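Local coordinates for protein alpha-1,4-endofucoidanase (Mariniflexile fucanivorans, PDB 6DLH) that hydrolyses fucoidan, acting within the sulfated fucan chain as a retaining endo-acting glycoside hydrolase of family 107, in a region followed by calcium-bearing immunoglobulin-like domains, at residues P344-T348 / Y400-F405; S350-G354 / G381-T387. All coordinates share one frame; numbering follows the deposited sequence.

Interaction 1 of 2, residues P344-T348 / Y400-F405; sequences PKQST and YALNQF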
ATOM      1  N   PRO A 344      -0.350  19.087  -3.615  1.00 20.79           N
ATOM      2  CA  PRO A 344      -1.771  19.453  -3.626  1.00 20.35           C
ATOM      3  C   PRO A 344      -2.697  18.237  -3.637  1.00 20.42           C
ATOM      4  O   PRO A 344      -2.241  17.108  -3.821  1.00 20.09           O
ATOM      5  CB  PRO A 344      -1.892  20.208  -4.959  1.00 19.46           C
ATOM      6  CG  PRO A 344      -0.902  19.497  -5.864  1.00 20.47           C
ATOM      7  CD  PRO A 344       0.259  19.130  -4.957  1.00 20.41           C
ATOM      8  N   LYS A 345      -3.999  18.483  -3.436  1.00 21.07           N
ATOM      9  CA  LYS A 345      -5.029  17.461  -3.561  1.00 22.66           C
ATOM     10  C   LYS A 345      -5.827  17.710  -4.835  1.00 21.36           C
ATOM     11  O   LYS A 345      -6.171  18.850  -5.129  1.00 20.66           O
ATOM     12  CB  LYS A 345      -6.098  17.569  -2.466  1.00 25.55           C
ATOM     13  CG  LYS A 345      -5.634  17.956  -1.076  1.00 28.42           C
ATOM     14  CD  LYS A 345      -6.808  18.189  -0.148  1.00 30.00           C
ATOM     15  CE  LYS A 345      -6.462  19.148   0.971  1.00 31.69           C
ATOM     16  NZ  LYS A 345      -7.447  19.067   2.074  1.00 35.02           N
ATOM     17  N   GLN A 346      -6.182  16.626  -5.532  1.00 20.52           N
ATOM     18  CA  GLN A 346      -6.917  16.715  -6.783  1.00 21.10           C
ATOM     19  C   GLN A 346      -8.425  16.770  -6.527  1.00 21.69           C
ATOM     20  O   GLN A 346      -9.142  17.438  -7.265  1.00 22.44           O
ATOM     21  CB  GLN A 346      -6.539  15.544  -7.694  1.00 21.21           C
ATOM     22  CG  GLN A 346      -7.201  15.584  -9.067  1.00 20.78           C
ATOM     23  CD  GLN A 346      -6.613  14.539  -9.981  1.00 21.36           C
ATOM     24  OE1 GLN A 346      -5.905  13.624  -9.546  1.00 20.12           O
ATOM     25  NE2 GLN A 346      -6.889  14.681 -11.269  1.00 21.13           N
ATOM     26  N   SER A 347      -8.893  16.066  -5.484  1.00 21.78           N
ATOM     27  CA  SER A 347     -10.302  16.049  -5.116  1.00 22.20           C
ATOM     28  C   SER A 347     -10.592  17.199  -4.157  1.00 23.26           C
ATOM     29  O   SER A 347      -9.663  17.815  -3.637  1.00 22.04           O
ATOM     30  CB  SER A 347     -10.686  14.755  -4.460  1.00 22.20           C
ATOM     31  OG  SER A 347     -10.501  14.835  -3.046  1.00 22.26           O
ATOM     32  N   THR A 348     -11.887  17.426  -3.894  1.00 22.71           N
ATOM     33  CA  THR A 348     -12.341  18.460  -2.975  1.00 24.07           C
ATOM     34  C   THR A 348     -12.214  18.012  -1.518  1.00 25.22           C
ATOM     35  O   THR A 348     -12.437  18.814  -0.617  1.00 27.79           O
ATOM     36  CB  THR A 348     -13.804  18.857  -3.247  1.00 23.36           C
ATOM     37  OG1 THR A 348     -14.612  17.687  -3.109  1.00 23.05           O
ATOM     38  CG2 THR A 348     -14.037  19.465  -4.612  1.00 21.92           C
ATOM     39  N   TYR A 400     -12.532  10.589 -13.110  1.00 21.81           N
ATOM     40  CA  TYR A 400     -12.224  11.988 -13.393  1.00 22.69           C
ATOM     41  C   TYR A 400     -10.731  12.275 -13.246  1.00 22.71           C
ATOM     42  O   TYR A 400     -10.179  13.094 -13.983  1.00 23.59           O
ATOM     43  CB  TYR A 400     -13.077  12.975 -12.586  1.00 22.53           C
ATOM     44  CG  TYR A 400     -12.682  13.134 -11.144  1.00 23.16           C
ATOM     45  CD1 TYR A 400     -11.581  13.897 -10.772  1.00 23.73           C
ATOM     46  CD2 TYR A 400     -13.408  12.502 -10.147  1.00 23.63           C
ATOM     47  CE1 TYR A 400     -11.201  14.014  -9.443  1.00 23.39           C
ATOM     48  CE2 TYR A 400     -13.053  12.630  -8.813  1.00 23.29           C
ATOM     49  CZ  TYR A 400     -11.957  13.395  -8.462  1.00 23.21           C
ATOM     50  OH  TYR A 400     -11.635  13.513  -7.146  1.00 24.06           O
ATOM     51  N   ALA A 401     -10.086  11.610 -12.286  1.00 22.15           N
ATOM     52  CA  ALA A 401      -8.675  11.864 -12.032  1.00 21.93           C
ATOM     53  C   ALA A 401      -7.851  11.387 -13.225  1.00 21.83           C
ATOM     54  O   ALA A 401      -6.946  12.094 -13.658  1.00 23.08           O
ATOM     55  CB  ALA A 401      -8.240  11.214 -10.738  1.00 21.00           C
ATOM     56  N   LEU A 402      -8.201  10.207 -13.767  1.00 22.17           N
ATOM     57  CA  LEU A 402      -7.592   9.685 -14.983  1.00 21.45           C
ATOM     58  C   LEU A 402      -7.803  10.679 -16.124  1.00 22.15           C
ATOM     59  O   LEU A 402      -6.852  11.030 -16.824  1.00 21.62           O
ATOM     60  CB  LEU A 402      -8.169   8.300 -15.314  1.00 21.55           C
ATOM     61  CG  LEU A 402      -7.602   7.623 -16.572  1.00 21.58           C
ATOM     62  CD1 LEU A 402      -6.108   7.373 -16.445  1.00 21.81           C
ATOM     63  CD2 LEU A 402      -8.304   6.310 -16.867  1.00 21.15           C
ATOM     64  N   ASN A 403      -9.050  11.151 -16.280  1.00 21.74           N
ATOM     65  CA  ASN A 403      -9.399  12.148 -17.283  1.00 21.57           C
ATOM     66  C   ASN A 403      -8.426  13.328 -17.219  1.00 22.63           C
ATOM     67  O   ASN A 403      -7.786  13.669 -18.215  1.00 23.83           O
ATOM     68  CB  ASN A 403     -10.855  12.591 -17.113  1.00 22.03           C
ATOM     69  CG  ASN A 403     -11.235  13.770 -17.982  1.00 22.07           C
ATOM     70  OD1 ASN A 403     -11.338  13.638 -19.198  1.00 21.48           O
ATOM     71  ND2 ASN A 403     -11.473  14.921 -17.366  1.00 20.81           N
ATOM     72  N   GLN A 404      -8.283  13.925 -16.026  1.00 21.44           N
ATOM     73  CA  GLN A 404      -7.479  15.127 -15.863  1.00 21.42           C
ATOM     74  C   GLN A 404      -6.002  14.848 -16.149  1.00 21.75           C
ATOM     75  O   GLN A 404      -5.334  15.642 -16.814  1.00 22.17           O
ATOM     76  CB  GLN A 404      -7.715  15.747 -14.482  1.00 21.32           C
ATOM     77  CG  GLN A 404      -9.165  16.159 -14.231  1.00 21.11           C
ATOM     78  CD  GLN A 404      -9.309  17.138 -13.089  1.00 22.03           C
ATOM     79  OE1 GLN A 404      -8.710  16.974 -12.020  1.00 21.91           O
ATOM     80  NE2 GLN A 404     -10.124  18.163 -13.298  1.00 20.71           N
ATOM     81  N   PHE A 405      -5.507  13.709 -15.648  1.00 22.45           N
ATOM     82  CA  PHE A 405      -4.135  13.267 -15.848  1.00 22.68           C
ATOM     83  C   PHE A 405      -3.842  12.990 -17.322  1.00 23.09           C
ATOM     84  O   PHE A 405      -2.754  13.295 -17.805  1.00 23.17           O
ATOM     85  CB  PHE A 405      -3.802  12.093 -14.914  1.00 22.96           C
ATOM     86  CG  PHE A 405      -2.836  12.469 -13.821  1.00 22.08           C
ATOM     87  CD1 PHE A 405      -3.275  13.091 -12.665  1.00 22.44           C
ATOM     88  CD2 PHE A 405      -1.474  12.257 -13.974  1.00 22.60           C
ATOM     89  CE1 PHE A 405      -2.375  13.477 -11.679  1.00 22.07           C
ATOM     90  CE2 PHE A 405      -0.574  12.642 -12.989  1.00 22.98           C
ATOM     91  CZ  PHE A 405      -1.028  13.248 -11.836  1.00 21.62           C
TER
HETATM   92  O   HOH W   1      -8.984  18.683  -9.887  1.00 20.23           O

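Interaction 2 of 2, residues S350-G354 / G381-T387; sequences SWNAG and GTPLVRT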
ATOM      1  N   SER A 350      -9.954  14.987   0.059  1.00 30.82           N
ATOM      2  CA  SER A 350      -8.759  14.459   0.703  1.00 28.82           C
ATOM      3  C   SER A 350      -7.651  14.241  -0.321  1.00 27.90           C
ATOM      4  O   SER A 350      -7.845  14.504  -1.505  1.00 28.21           O
ATOM      5  CB  SER A 350      -9.061  13.200   1.469  1.00 28.53           C
ATOM      6  OG  SER A 350      -9.439  12.163   0.589  1.00 32.05           O
ATOM      7  N   TRP A 351      -6.492  13.769   0.153  1.00 27.40           N
ATOM      8  CA  TRP A 351      -5.334  13.575  -0.709  1.00 27.11           C
ATOM      9  C   TRP A 351      -5.468  12.307  -1.550  1.00 26.56           C
ATOM     10  O   TRP A 351      -4.964  12.266  -2.661  1.00 28.12           O
ATOM     11  CB  TRP A 351      -4.014  13.601   0.080  1.00 26.73           C
ATOM     12  CG  TRP A 351      -3.432  14.977   0.229  1.00 27.44           C
ATOM     13  CD1 TRP A 351      -2.609  15.622  -0.650  1.00 26.62           C
ATOM     14  CD2 TRP A 351      -3.663  15.899   1.312  1.00 27.15           C
ATOM     15  NE1 TRP A 351      -2.317  16.880  -0.193  1.00 26.39           N
ATOM     16  CE2 TRP A 351      -2.942  17.078   1.010  1.00 26.46           C
ATOM     17  CE3 TRP A 351      -4.418  15.851   2.496  1.00 26.99           C
ATOM     18  CZ2 TRP A 351      -2.940  18.189   1.855  1.00 26.36           C
ATOM     19  CZ3 TRP A 351      -4.411  16.949   3.334  1.00 28.15           C
ATOM     20  CH2 TRP A 351      -3.680  18.102   3.016  1.00 28.03           C
ATOM     21  N   ASN A 352      -6.137  11.273  -1.027  1.00 26.62           N
ATOM     22  CA  ASN A 352      -5.976   9.940  -1.591  1.00 25.65           C
ATOM     23  C   ASN A 352      -7.300   9.389  -2.118  1.00 25.23           C
ATOM     24  O   ASN A 352      -7.338   8.293  -2.679  1.00 26.07           O
ATOM     25  CB  ASN A 352      -5.339   8.975  -0.587  1.00 25.70           C
ATOM     26  CG  ASN A 352      -6.263   8.646   0.567  1.00 25.26           C
ATOM     27  OD1 ASN A 352      -7.027   9.496   1.015  1.00 24.64           O
ATOM     28  ND2 ASN A 352      -6.195   7.422   1.060  1.00 24.41           N
ATOM     29  N   ALA A 353      -8.374  10.162  -1.949  1.00 25.84           N
ATOM     30  CA  ALA A 353      -9.713   9.734  -2.321  1.00 27.22           C
ATOM     31  C   ALA A 353     -10.583  10.972  -2.503  1.00 28.33           C
ATOM     32  O   ALA A 353     -10.160  12.078  -2.167  1.00 28.89           O
ATOM     33  CB  ALA A 353     -10.266   8.825  -1.252  1.00 26.94           C
ATOM     34  N   GLY A 354     -11.789  10.784  -3.043  1.00 27.94           N
ATOM     35  CA  GLY A 354     -12.702  11.898  -3.225  1.00 27.23           C
ATOM     36  C   GLY A 354     -13.403  11.867  -4.580  1.00 26.51           C
ATOM     37  O   GLY A 354     -12.769  11.707  -5.619  1.00 26.24           O
ATOM     38  N   GLY A 381      -2.054  14.625  -5.062  1.00 22.37           N
ATOM     39  CA  GLY A 381      -2.904  13.731  -4.302  1.00 20.58           C
ATOM     40  C   GLY A 381      -4.029  13.241  -5.205  1.00 21.32           C
ATOM     41  O   GLY A 381      -5.072  13.889  -5.287  1.00 23.44           O
ATOM     42  N   THR A 382      -3.785  12.106  -5.875  1.00 20.99           N
ATOM     43  CA  THR A 382      -4.684  11.515  -6.853  1.00 21.72           C
ATOM     44  C   THR A 382      -5.647  10.570  -6.149  1.00 22.22           C
ATOM     45  O   THR A 382      -5.211   9.642  -5.476  1.00 23.52           O
ATOM     46  CB  THR A 382      -3.890  10.746  -7.923  1.00 22.18           C
ATOM     47  OG1 THR A 382      -3.033   9.799  -7.271  1.00 22.37           O
ATOM     48  CG2 THR A 382      -3.067  11.650  -8.816  1.00 20.67           C
ATOM     49  N   PRO A 383      -6.982  10.750  -6.292  1.00 22.66           N
ATOM     50  CA  PRO A 383      -7.954   9.925  -5.567  1.00 22.93           C
ATOM     51  C   PRO A 383      -8.243   8.551  -6.184  1.00 24.41           C
ATOM     52  O   PRO A 383      -8.489   8.424  -7.386  1.00 22.98           O
ATOM     53  CB  PRO A 383      -9.232  10.776  -5.641  1.00 22.94           C
ATOM     54  CG  PRO A 383      -9.112  11.521  -6.961  1.00 22.10           C
ATOM     55  CD  PRO A 383      -7.625  11.769  -7.137  1.00 21.66           C
ATOM     56  N   LEU A 384      -8.234   7.522  -5.329  1.00 25.08           N
ATOM     57  CA  LEU A 384      -8.698   6.200  -5.704  1.00 25.71           C
ATOM     58  C   LEU A 384     -10.182   6.101  -5.358  1.00 26.61           C
ATOM     59  O   LEU A 384     -10.689   6.906  -4.579  1.00 27.53           O
ATOM     60  CB  LEU A 384      -7.876   5.158  -4.940  1.00 26.31           C
ATOM     61  CG  LEU A 384      -6.364   5.272  -5.099  1.00 27.46           C
ATOM     62  CD1 LEU A 384      -5.653   4.272  -4.197  1.00 26.01           C
ATOM     63  CD2 LEU A 384      -5.944   5.094  -6.558  1.00 26.35           C
ATOM     64  N   VAL A 385     -10.866   5.101  -5.924  1.00 26.37           N
ATOM     65  CA  VAL A 385     -12.312   4.985  -5.781  1.00 27.81           C
ATOM     66  C   VAL A 385     -12.714   4.652  -4.337  1.00 29.10           C
ATOM     67  O   VAL A 385     -13.635   5.265  -3.805  1.00 29.20           O
ATOM     68  CB  VAL A 385     -12.894   3.989  -6.806  1.00 28.24           C
ATOM     69  CG1 VAL A 385     -14.305   3.525  -6.446  1.00 25.85           C
ATOM     70  CG2 VAL A 385     -12.851   4.563  -8.216  1.00 27.49           C
ATOM     71  N   ARG A 386     -12.048   3.669  -3.713  1.00 30.01           N
ATOM     72  CA  ARG A 386     -12.371   3.267  -2.352  1.00 31.95           C
ATOM     73  C   ARG A 386     -11.113   2.718  -1.681  1.00 31.81           C
ATOM     74  O   ARG A 386     -10.593   1.665  -2.055  1.00 31.36           O
ATOM     75  CB  ARG A 386     -13.521   2.251  -2.357  1.00 36.25           C
ATOM     76  CG  ARG A 386     -14.222   2.081  -1.016  1.00 39.76           C
ATOM     77  CD  ARG A 386     -15.226   0.938  -0.986  1.00 41.64           C
ATOM     78  NE  ARG A 386     -16.286   1.076  -1.970  1.00 45.81           N
ATOM     79  CZ  ARG A 386     -16.490   0.252  -2.990  1.00 46.00           C
ATOM     80  NH1 ARG A 386     -15.891  -0.926  -3.037  1.00 44.43           N
ATOM     81  NH2 ARG A 386     -17.290   0.618  -3.974  1.00 47.85           N
ATOM     82  N   THR A 387     -10.630   3.438  -0.669  1.00 30.80           N
ATOM     83  CA  THR A 387      -9.300   3.178  -0.147  1.00 31.08           C
ATOM     84  C   THR A 387      -9.330   2.256   1.073  1.00 31.37           C
ATOM     85  O   THR A 387      -8.309   1.660   1.407  1.00 32.12           O
ATOM     86  CB  THR A 387      -8.574   4.493   0.161  1.00 30.36           C
ATOM     87  OG1 THR A 387      -9.423   5.231   1.043  1.00 29.15           O
ATOM     88  CG2 THR A 387      -8.260   5.293  -1.086  1.00 27.62           C
TER
HETATM   89  O   HOH W   2      -7.554  13.784  -4.057  1.00 27.44           O
HETATM   90  O   HOH W   3     -12.999   8.298  -3.893  1.00 25.08           O

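Interaction 1 of 2, residues P344-T348 / Y400-F405
Gln346 reaches from its loop to helix 399-415 and buries 105 Å² there, the largest share of any residue in the contact. CG is anti to the backbone N (chi1 -177°) and the chain stays extended beyond it, which carries the amide to the helix surface between Ala401 and Gln404. NE2 donates to Gln404 OE1 at 3.0 Å in an almost straight bond (175° at the hydrogen). The donor lies in the carbonyl plane, on a lone pair, and the two amides are nearly coplanar, 14° apart. The bonds of Gln404 NE2 to Leu359 O and Asp361 OD1 probably fix the turn of its amide. A water lies within hydrogen-bonding distance of both Gln404 OE1 (2.7 Å) and Gln346 O (2.9 Å) and may link them. The carbonyl end of Gln346 is treated differently: OE1 lies 3.6 Å from Ala401 CB and 4.1 Å from Phe405 CD1, at the edge of that ring, and has no polar partner in the model.

Tyr400, next in buried area, presents its ring edge to the loop. Gln346 CG is 4.3 Å from Tyr400 CE1, near the ring plane, and Ser347 CB comes 3.1 Å from Tyr400 OH. That hydroxyl is hydrogen-bonded to Gly354 O, while Ser347 OG turns to its own loop, accepting from Thr349 N and having Ser350 O and Ala353 O as alternative acceptors for its one proton.

A leucine in place of Gln346 would probably leave Gln404 OE1 without its amide donor. The contact thus joins the loop after strand 341-342 to the helix through one directional amide pair, whose alignment is apparently achieved at the cost of burying Gln346 OE1 against carbon.

Interaction 2 of 2, residues S350-G354 / G381-T387
Gly381 begins the contact at the edge of Trp351, with its CA 4.1 Å from Trp351 CD1. A water may link Gly381 O to Ser350 O. Thr382, whose CB points away from the other loop, bonds Leu49 N of strand 46-49 through OG1. Pro383 packs its CB 3.4 Å from Ala353 C, and its CA makes a CA-H...O contact with Asn352 O. The same oxygen accepts Leu384 N at 2.9 Å; the N-H points well (169°), yet the donor stands 39° out of the carbonyl plane rather than on a lone pair. Leu384 O reaches Gly354 N through a second water. After a classic beta bulge at Val385 and Arg386, opposite Val394, Thr387 comes back toward Asn352: its CG2, beside the backbone N and anti to the carbonyl carbon, lies 3.5 Å from Asn352 O and 3.7 Å from Asn352 ND2. That amide is held by Glu53 OE2 and Leu51 O. Two loops at the C-terminal ends of strands 341-342 and 377-379 of the parallel sheet, in what is probably the catalytic domain, are therefore joined mainly by backbone, with Asn352 O surrounded by one N-H donor, a CA-H and a methyl.

The first segments of both contacts lie in the loop between strand 341-342 and helix 361-372, and the contact centres lie 9 Å apart. Interaction 2 falls, along the chain, between the two segments of interaction 1. Direct evidence of coupling is the probable hydrogen bond from Tyr400 OH to Gly354 O, 2.6 Å, and a probable backbone bond of Gly381 N with Pro344 O, 2.8 Å. Carbon packing adds Phe405 CE1 on Thr382 CG2 at 3.5 Å. Neither contact supplies a metal ligand: the Phe405 side chain is about 9 Å from a calcium ion, whereas the Trp351 side chain is about 4 Å from a bound 1,2-ethanediol, probably a crystallisation additive.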